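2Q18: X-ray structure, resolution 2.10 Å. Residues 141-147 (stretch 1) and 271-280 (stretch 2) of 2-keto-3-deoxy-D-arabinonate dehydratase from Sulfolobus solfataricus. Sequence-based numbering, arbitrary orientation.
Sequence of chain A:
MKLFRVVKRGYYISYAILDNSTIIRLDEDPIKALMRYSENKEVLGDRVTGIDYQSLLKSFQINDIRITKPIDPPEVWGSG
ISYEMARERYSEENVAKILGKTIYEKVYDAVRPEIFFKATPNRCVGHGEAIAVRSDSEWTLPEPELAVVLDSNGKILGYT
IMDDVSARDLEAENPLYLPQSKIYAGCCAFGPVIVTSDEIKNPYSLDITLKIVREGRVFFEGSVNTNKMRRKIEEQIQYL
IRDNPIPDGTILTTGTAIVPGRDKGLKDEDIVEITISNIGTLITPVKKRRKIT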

# COMPACT_ATOMS: atom_id res chain seq x y z
N LEU A 141 32.65 12.19 21.53
CA LEU A 141 31.97 12.27 22.81
C LEU A 141 30.47 12.10 22.68
O LEU A 141 29.89 12.51 21.67
CB LEU A 141 32.27 13.60 23.50
CG LEU A 141 33.71 13.88 23.96
CD1 LEU A 141 33.77 15.25 24.63
CD2 LEU A 141 34.22 12.79 24.89
N PRO A 142 29.83 11.48 23.69
CA PRO A 142 28.38 11.55 23.75
C PRO A 142 27.97 12.91 24.29
O PRO A 142 28.68 13.49 25.11
CB PRO A 142 28.01 10.45 24.75
CG PRO A 142 29.21 10.36 25.66
CD PRO A 142 30.40 10.72 24.82
N GLU A 143 26.85 13.43 23.81
CA GLU A 143 26.30 14.67 24.34
C GLU A 143 24.89 14.40 24.87
O GLU A 143 23.95 14.23 24.08
CB GLU A 143 26.35 15.78 23.29
CG GLU A 143 27.76 16.04 22.75
CD GLU A 143 27.86 17.25 21.82
OE1 GLU A 143 29.01 17.63 21.47
OE2 GLU A 143 26.82 17.82 21.42
N PRO A 144 24.76 14.28 26.20
CA PRO A 144 23.51 13.96 26.89
C PRO A 144 22.56 15.15 26.94
O PRO A 144 22.92 16.21 27.47
CB PRO A 144 23.98 13.60 28.30
CG PRO A 144 25.22 14.41 28.49
CD PRO A 144 25.88 14.45 27.15
N GLU A 145 21.35 14.97 26.42
CA GLU A 145 20.44 16.09 26.22
C GLU A 145 18.99 15.71 26.45
O GLU A 145 18.58 14.58 26.22
CB GLU A 145 20.59 16.66 24.80
CG GLU A 145 22.02 16.69 24.27
CD GLU A 145 22.22 17.59 23.07
OE1 GLU A 145 23.39 17.93 22.79
OE2 GLU A 145 21.23 17.96 22.41
N LEU A 146 18.21 16.69 26.92
CA LEU A 146 16.77 16.61 26.86
C LEU A 146 16.36 16.90 25.42
O LEU A 146 16.88 17.83 24.80
CB LEU A 146 16.13 17.63 27.82
CG LEU A 146 14.60 17.62 27.93
CD1 LEU A 146 14.12 16.34 28.61
CD2 LEU A 146 14.10 18.85 28.68
N ALA A 147 15.46 16.09 24.88
CA ALA A 147 14.95 16.30 23.53
C ALA A 147 13.43 16.36 23.56
O ALA A 147 12.79 15.76 24.43
CB ALA A 147 15.43 15.19 22.60
N ILE A 271 30.08 1.52 27.22
CA ILE A 271 28.65 1.62 27.45
C ILE A 271 28.34 3.05 27.89
O ILE A 271 28.89 3.53 28.89
CB ILE A 271 28.12 0.62 28.52
CG1 ILE A 271 28.63 -0.82 28.28
CG2 ILE A 271 26.60 0.70 28.63
CD1 ILE A 271 28.26 -1.45 26.92
N VAL A 272 27.47 3.71 27.13
CA VAL A 272 27.03 5.06 27.45
C VAL A 272 25.65 5.00 28.09
O VAL A 272 24.71 4.43 27.52
CB VAL A 272 27.02 5.97 26.18
CG1 VAL A 272 26.48 7.36 26.51
CG2 VAL A 272 28.41 6.06 25.57
N GLU A 273 25.54 5.57 29.28
CA GLU A 273 24.29 5.57 30.03
C GLU A 273 23.92 7.00 30.34
O GLU A 273 24.74 7.76 30.88
CB GLU A 273 24.43 4.77 31.33
CG GLU A 273 25.01 3.37 31.15
CD GLU A 273 25.21 2.63 32.47
OE1 GLU A 273 24.98 3.22 33.55
OE2 GLU A 273 25.60 1.44 32.43
N ILE A 274 22.70 7.39 29.98
CA ILE A 274 22.22 8.74 30.21
C ILE A 274 20.88 8.69 30.93
O ILE A 274 19.92 8.09 30.44
CB ILE A 274 22.09 9.57 28.90
CG1 ILE A 274 23.44 9.62 28.17
CG2 ILE A 274 21.59 10.99 29.20
CD1 ILE A 274 23.35 9.94 26.68
N THR A 275 20.84 9.32 32.10
CA THR A 275 19.64 9.34 32.92
C THR A 275 19.06 10.75 32.94
O THR A 275 19.80 11.73 33.07
CB THR A 275 19.96 8.88 34.36
OG1 THR A 275 20.63 7.62 34.32
CG2 THR A 275 18.69 8.74 35.19
N ILE A 276 17.75 10.84 32.77
CA ILE A 276 17.03 12.09 32.95
C ILE A 276 15.83 11.85 33.86
O ILE A 276 15.11 10.86 33.69
CB ILE A 276 16.57 12.74 31.61
CG1 ILE A 276 17.79 13.06 30.73
CG2 ILE A 276 15.74 14.00 31.87
CD1 ILE A 276 17.48 13.85 29.46
N SER A 277 15.65 12.73 34.84
CA SER A 277 14.52 12.67 35.77
C SER A 277 13.19 12.52 35.03
O SER A 277 12.93 13.24 34.05
CB SER A 277 14.46 13.93 36.64
OG SER A 277 15.71 14.20 37.24
N ASN A 278 12.36 11.59 35.50
CA ASN A 278 11.00 11.37 35.00
C ASN A 278 10.90 10.68 33.64
O ASN A 278 9.80 10.37 33.18
CB ASN A 278 10.18 12.68 35.02
CG ASN A 278 10.06 13.26 36.42
OD1 ASN A 278 9.59 12.60 37.35
ND2 ASN A 278 10.46 14.52 36.57
N ILE A 279 12.04 10.44 33.00
CA ILE A 279 12.06 9.76 31.70
C ILE A 279 12.64 8.35 31.84
O ILE A 279 11.98 7.36 31.52
CB ILE A 279 12.80 10.59 30.61
CG1 ILE A 279 12.20 12.00 30.50
CG2 ILE A 279 12.75 9.86 29.26
CD1 ILE A 279 12.92 12.95 29.55
N GLY A 280 13.89 8.27 32.30
CA GLY A 280 14.53 6.99 32.56
C GLY A 280 16.02 7.01 32.29
O GLY A 280 16.68 8.03 32.47

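This contact is a mainly apolar packing of two strands and their flanking loop residues, in which side chains meet side chains and, at one point, main-chain atoms, with no hydrogen bond or salt bridge between the stretches; touching residues are at least 130 positions apart in sequence. It illustrates a general principle: when strands pack face to face rather than edge to edge, the backbones stay too far apart to pair, and the alternation of side chains along each strand decides which residues meet. Here the axes of strands 144-147 and 271-276 approach to 7.9 Å, and their N-to-C directions differ by 43°, so the strands run in broadly the same sense but cross obliquely.

The alternation is plain in the register. Pro142 lies nearest Val272, Pro144 nearest Ile274 and Leu146 nearest Ile276, a step of two residues on each side. The intervening Glu143 and Glu145 direct their CA-to-CB bonds away from stretch 2, and the carboxylate of Glu145 finds a hydrogen-bonding partner elsewhere in the structure. On the other strand, the side chains of Glu273 and Thr275 are out of reach of stretch 1. Polar side chains are thereby kept off the shared face.

The first two pairs are simple. CB of Pro142 lies 3.9 Å from CG1 of Val272, and CB of Pro144 lies 3.7 Å from CG2 of Ile274, both ordinary van der Waals separations. CA of Pro144 and CA of Ile274 are 6.3 Å apart, the closest of the three matched pairs; CA of Pro142 to CA of Val272, and CA of Leu146 to CA of Ile276, are each 7.6 Å.

Beyond this point the pattern becomes less symmetrical. Ile276, with chi1 m and chi2 t, extends its CD1 to 3.5 Å from the backbone O of Glu145 and 3.9 Å from CA of Leu146. Glu145 thus takes part through its main chain although its CA-to-CB bond points away, and the approach of a methyl to a carbonyl oxygen is a packing contact, not a hydrogen bond. The CA-to-CB bond of Leu146 points sideways, but the end of its side chain, in the t, p rotamer, comes nearer: its CD1 is 4.3 Å from CD1 of Ile276 and 3.7 Å from CD1 of Ile279.

Ile279 can join because the chain turns after the strand. Ile279 N and Gly280 N each donate to Ile276 O, both at 3.2 Å, and Ile276 N donates to Gly280 O at 3.0 Å. The turn brings a second isoleucine to Leu146, extending the apolar surface past the strand itself. In all, 289 Å² is buried, counting both sides.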